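Local coordinates for protein Sso-CP2 metallo-carboxypetidase (Sulfolobus solfataricus, PDB 4MMO) that binds zinc as a member of the M20 peptidase family and probably acts as a metal-dependent carboxypeptidase that trims peptides from their C-terminal end, at residues A[170-175]-A[367-372]; A[248-253]-A[270-275]. All blocks are in the same frame, centred on the assembly; numbering follows the deposited sequence.

Contact 1. Residues A[170-175]-A[367-372]; sequences KGRPQI and YGTEPQ
A short parallel beta pairing joins residues 170-175 to 367-372, at the point where strand 174-176 meets the beginning of strand 372-374. Q174 and Q372 form the bridge, and two backbone hydrogen bonds reach from Q372 to the residues flanking Q174, as a parallel ladder requires. Q372 N donates to P173 O over 3.0 Å, arriving nearly along the carbonyl axis, and I175 N donates to Q372 O at 2.8 Å, almost straight and in the carbonyl plane. The side chain of Q174 lies about 13 Å from the bound zinc, so the pairing is near the metal site without contributing a ligand.

On the side of the pair that carries Q174 and Q372, an offset polar stack is built. The Q372 chain folds back at chi2 (-59°), which lays its amide over one face of the R172 guanidinium, the two planes 18° apart, with Q372 CD 3.5 Å above the guanidinium plane and toward its rim. A bend at chi3 (-63°) turns the R172 guanidinium face toward the amide. Q372 NE2 donates to E370 O at 3.0 Å, from above the carbonyl plane, which helps fix the rotation of the amide. A salt bridge to D168 holds the guanidinium at NH2, so each half of the stack has its own polar tether.

Apolar contact fills in beside the ladder. The P173 ring slides past Y367 with P173 CG 3.7 Å from Y367 CD2, while P173 CD rests 3.6 Å from the T369 methyl, CG2. G368 turns the chain with positive phi just after helix 354-367, bringing T369 across the R172 chain at about a right angle, T369 OG1 3.4 Å from R172 CG.

Backbone bonds between I175 and I374 carry the two-stranded parallel sheet onward. Helix 354-367 packs against it through A363, which P173 and P371 touch, and M359, which meets I175.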
# COMPACT_ATOMS: atom_id res chain seq x y z
N LYS A 170 -9.17 6.32 -34.13
CA LYS A 170 -9.79 6.79 -35.37
C LYS A 170 -10.42 5.64 -36.15
O LYS A 170 -11.11 5.87 -37.14
CB LYS A 170 -8.76 7.51 -36.24
CG LYS A 170 -8.36 8.89 -35.73
CD LYS A 170 -8.82 9.99 -36.67
CE LYS A 170 -8.30 11.35 -36.24
NZ LYS A 170 -6.94 11.64 -36.77
N GLY A 171 -10.16 4.41 -35.71
CA GLY A 171 -10.73 3.24 -36.35
C GLY A 171 -9.84 2.65 -37.43
O GLY A 171 -10.28 1.82 -38.23
N ARG A 172 -8.58 3.08 -37.46
CA ARG A 172 -7.62 2.57 -38.42
C ARG A 172 -6.92 1.34 -37.85
O ARG A 172 -6.60 1.31 -36.67
CB ARG A 172 -6.59 3.64 -38.75
CG ARG A 172 -7.18 4.87 -39.43
CD ARG A 172 -6.25 6.07 -39.32
NE ARG A 172 -6.04 6.46 -37.93
CZ ARG A 172 -5.39 7.55 -37.56
NH1 ARG A 172 -4.87 8.37 -38.46
NH2 ARG A 172 -5.25 7.83 -36.26
N PRO A 173 -6.66 0.33 -38.70
CA PRO A 173 -5.93 -0.84 -38.19
C PRO A 173 -4.51 -0.46 -37.78
O PRO A 173 -3.94 0.48 -38.34
CB PRO A 173 -5.91 -1.79 -39.39
CG PRO A 173 -6.09 -0.91 -40.59
CD PRO A 173 -6.98 0.21 -40.13
N GLN A 174 -3.95 -1.19 -36.82
CA GLN A 174 -2.61 -0.90 -36.31
C GLN A 174 -1.62 -2.02 -36.60
O GLN A 174 -1.95 -3.20 -36.50
CB GLN A 174 -2.66 -0.63 -34.80
CG GLN A 174 -3.41 0.64 -34.45
CD GLN A 174 -3.42 0.91 -32.96
OE1 GLN A 174 -2.96 1.95 -32.51
NE2 GLN A 174 -3.97 -0.03 -32.19
N ILE A 175 -0.41 -1.62 -36.98
CA ILE A 175 0.68 -2.55 -37.26
C ILE A 175 1.79 -2.23 -36.28
O ILE A 175 2.27 -1.09 -36.22
CB ILE A 175 1.23 -2.38 -38.70
CG1 ILE A 175 0.09 -2.40 -39.73
CG2 ILE A 175 2.26 -3.46 -39.01
CD1 ILE A 175 -0.66 -3.69 -39.82
N TYR A 367 -9.87 -2.55 -44.71
CA TYR A 367 -10.43 -1.46 -43.90
C TYR A 367 -10.58 -0.17 -44.70
O TYR A 367 -11.34 0.71 -44.31
CB TYR A 367 -9.57 -1.23 -42.66
CG TYR A 367 -9.62 -2.39 -41.69
CD1 TYR A 367 -10.66 -2.52 -40.79
CD2 TYR A 367 -8.63 -3.37 -41.69
CE1 TYR A 367 -10.72 -3.59 -39.91
CE2 TYR A 367 -8.67 -4.43 -40.82
CZ TYR A 367 -9.72 -4.54 -39.92
OH TYR A 367 -9.77 -5.60 -39.05
N GLY A 368 -9.85 -0.06 -45.80
CA GLY A 368 -9.99 1.07 -46.70
C GLY A 368 -9.45 2.37 -46.16
O GLY A 368 -9.81 3.45 -46.64
N THR A 369 -8.60 2.29 -45.14
CA THR A 369 -7.91 3.46 -44.62
C THR A 369 -6.42 3.17 -44.49
O THR A 369 -5.97 2.07 -44.78
CB THR A 369 -8.48 3.90 -43.25
OG1 THR A 369 -7.79 5.07 -42.80
CG2 THR A 369 -8.34 2.79 -42.22
N GLU A 370 -5.66 4.17 -44.06
CA GLU A 370 -4.21 4.02 -43.95
C GLU A 370 -3.83 3.35 -42.63
O GLU A 370 -4.12 3.89 -41.56
CB GLU A 370 -3.54 5.39 -44.04
CG GLU A 370 -2.05 5.33 -44.37
CD GLU A 370 -1.78 4.80 -45.77
OE1 GLU A 370 -2.61 5.05 -46.68
OE2 GLU A 370 -0.75 4.13 -45.96
N PRO A 371 -3.20 2.16 -42.70
CA PRO A 371 -2.77 1.51 -41.45
C PRO A 371 -1.75 2.33 -40.68
O PRO A 371 -0.83 2.89 -41.28
CB PRO A 371 -2.13 0.21 -41.95
CG PRO A 371 -2.71 -0.03 -43.29
CD PRO A 371 -2.93 1.32 -43.88
N GLN A 372 -1.90 2.39 -39.36
CA GLN A 372 -0.97 3.11 -38.51
C GLN A 372 0.13 2.17 -38.02
O GLN A 372 -0.15 1.16 -37.36
CB GLN A 372 -1.71 3.75 -37.34
CG GLN A 372 -2.80 4.72 -37.78
CD GLN A 372 -2.25 5.85 -38.64
OE1 GLN A 372 -1.46 6.67 -38.17
NE2 GLN A 372 -2.66 5.89 -39.90

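Contact 2. Residues A[248-253]-A[270-275]; sequences YDIDVE and EKIAEA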
# COMPACT_ATOMS: atom_id res chain seq x y z
N TYR A 248 2.87 8.99 -35.73
CA TYR A 248 1.97 8.42 -34.74
C TYR A 248 0.93 9.46 -34.33
O TYR A 248 1.28 10.52 -33.80
CB TYR A 248 2.74 7.91 -33.51
CG TYR A 248 1.89 7.10 -32.55
CD1 TYR A 248 1.03 6.12 -33.01
CD2 TYR A 248 1.97 7.31 -31.18
CE1 TYR A 248 0.25 5.38 -32.13
CE2 TYR A 248 1.20 6.57 -30.30
CZ TYR A 248 0.35 5.61 -30.78
OH TYR A 248 -0.42 4.87 -29.91
N ASP A 249 -0.33 9.15 -34.59
CA ASP A 249 -1.41 10.13 -34.49
C ASP A 249 -2.11 10.05 -33.13
O ASP A 249 -2.80 9.07 -32.84
CB ASP A 249 -2.41 9.92 -35.62
CG ASP A 249 -3.33 11.11 -35.83
OD1 ASP A 249 -2.98 12.23 -35.39
OD2 ASP A 249 -4.41 10.92 -36.43
N ILE A 250 -1.92 11.09 -32.32
CA ILE A 250 -2.46 11.14 -30.97
C ILE A 250 -3.34 12.37 -30.77
O ILE A 250 -2.90 13.50 -30.97
CB ILE A 250 -1.32 11.21 -29.93
CG1 ILE A 250 -0.48 9.93 -29.98
CG2 ILE A 250 -1.88 11.42 -28.52
CD1 ILE A 250 0.79 9.99 -29.15
N ASP A 251 -4.59 12.13 -30.38
CA ASP A 251 -5.45 13.21 -29.91
C ASP A 251 -5.15 13.41 -28.43
O ASP A 251 -5.62 12.65 -27.59
CB ASP A 251 -6.93 12.85 -30.12
CG ASP A 251 -7.87 14.01 -29.83
OD1 ASP A 251 -7.47 14.94 -29.09
OD2 ASP A 251 -9.01 14.00 -30.33
N VAL A 252 -4.36 14.43 -28.13
CA VAL A 252 -3.88 14.66 -26.77
C VAL A 252 -5.02 14.85 -25.77
O VAL A 252 -4.96 14.31 -24.67
CB VAL A 252 -2.95 15.90 -26.71
CG1 VAL A 252 -2.52 16.19 -25.28
CG2 VAL A 252 -1.74 15.68 -27.60
N GLU A 253 -6.04 15.60 -26.16
CA GLU A 253 -7.13 15.90 -25.24
C GLU A 253 -8.02 14.68 -25.01
O GLU A 253 -8.52 14.47 -23.91
CB GLU A 253 -7.97 17.07 -25.76
CG GLU A 253 -9.04 17.55 -24.78
CD GLU A 253 -8.47 17.92 -23.42
OE1 GLU A 253 -9.16 17.70 -22.40
OE2 GLU A 253 -7.32 18.42 -23.37
N GLU A 270 3.74 14.86 -30.39
CA GLU A 270 4.96 14.17 -30.77
C GLU A 270 5.76 13.80 -29.53
O GLU A 270 6.42 12.76 -29.50
CB GLU A 270 5.80 15.02 -31.72
CG GLU A 270 7.16 14.41 -32.05
CD GLU A 270 7.86 15.12 -33.20
OE1 GLU A 270 7.32 16.12 -33.71
OE2 GLU A 270 8.96 14.67 -33.59
N LYS A 271 5.70 14.65 -28.51
CA LYS A 271 6.45 14.41 -27.29
C LYS A 271 5.83 13.25 -26.51
O LYS A 271 6.54 12.47 -25.89
CB LYS A 271 6.47 15.67 -26.42
CG LYS A 271 7.45 15.62 -25.26
CD LYS A 271 8.85 15.23 -25.72
CE LYS A 271 9.94 15.87 -24.87
NZ LYS A 271 9.78 15.57 -23.43
N ILE A 272 4.50 13.15 -26.56
CA ILE A 272 3.78 12.07 -25.91
C ILE A 272 4.10 10.75 -26.61
O ILE A 272 4.36 9.74 -25.96
CB ILE A 272 2.26 12.32 -25.93
CG1 ILE A 272 1.92 13.47 -24.98
CG2 ILE A 272 1.48 11.08 -25.53
CD1 ILE A 272 0.52 14.03 -25.15
N ALA A 273 4.09 10.78 -27.94
CA ALA A 273 4.38 9.60 -28.74
C ALA A 273 5.79 9.10 -28.44
O ALA A 273 6.02 7.90 -28.31
CB ALA A 273 4.25 9.91 -30.22
N GLU A 274 6.73 10.03 -28.33
CA GLU A 274 8.11 9.68 -28.05
C GLU A 274 8.23 9.04 -26.67
O GLU A 274 8.77 7.95 -26.53
CB GLU A 274 8.99 10.93 -28.14
CG GLU A 274 10.48 10.64 -28.07
CD GLU A 274 11.32 11.91 -28.16
OE1 GLU A 274 10.83 12.90 -28.74
OE2 GLU A 274 12.46 11.90 -27.64
N ALA A 275 7.72 9.72 -25.65
CA ALA A 275 7.81 9.23 -24.28
C ALA A 275 7.17 7.86 -24.13
O ALA A 275 7.76 6.94 -23.55
CB ALA A 275 7.15 10.22 -23.33
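Apolar contacts carry the meeting of residues 248-253 with helix 269-278, within the sequence range of the M20 dimerisation family. A273 is the shared target. A273 CB meets the Y248 ring at the edge and in its plane, 3.6 Å from Y248 CD2; with CG anti to the backbone N (chi1 -170°), the tyrosine presents a ring edge to the helix. I250 reaches the same methyl with its tip, I250 CD1 lying 3.6 Å from A273 CB. An extended outer chain (chi2 171°) carries that tip to the helix. I250 CD1 also lies 3.8 Å from I272 CG2.

I272, the residue before A273, crosses V252 obliquely. I272 CD1 comes equally close to both valine methyls, 3.7 Å from V252 CG1 and from V252 CG2, so the isoleucine tip abuts the branched end of the valine. L255 of helix 252-259 adds to this cluster by touching I250 and I272, and L203 of the second subunit packs on I272, bringing the dimer partner to the same patch.

Polar groups serve the connection between helices 239-247 and 252-259. D251 is the N-cap of the latter, D251 OD1 accepting a weak bond from E253 N at 3.3 Å. D249 points away from helix 269-278 through its CB, yet its carboxylate salt-bridges K269 at the start of that helix.

No hydrogen bond crosses between 248-253 and 270-275. Methyl groups and one aromatic edge therefore make the join, which rests on close apolar fit.

From the N terminus the chain first passes through 170-175, then runs through 248-253 and 270-275 before returning at 367-372. Contact 2 closes a short loop of 16 intervening residues and lies wholly within the loop of 191 intervening residues that contact 1 closes; the two do not cross. Contact 1 ties a strand to the chain leaving helix 354-367, whereas contact 2 joins helix 269-278 to the segment leading into helix 252-259. Their centres lie about 17 Å apart, and D249 spans them through two salt bridges: D249 OD2 is 2.7 Å from K170 NZ and 3.2 Å from R172 NH2.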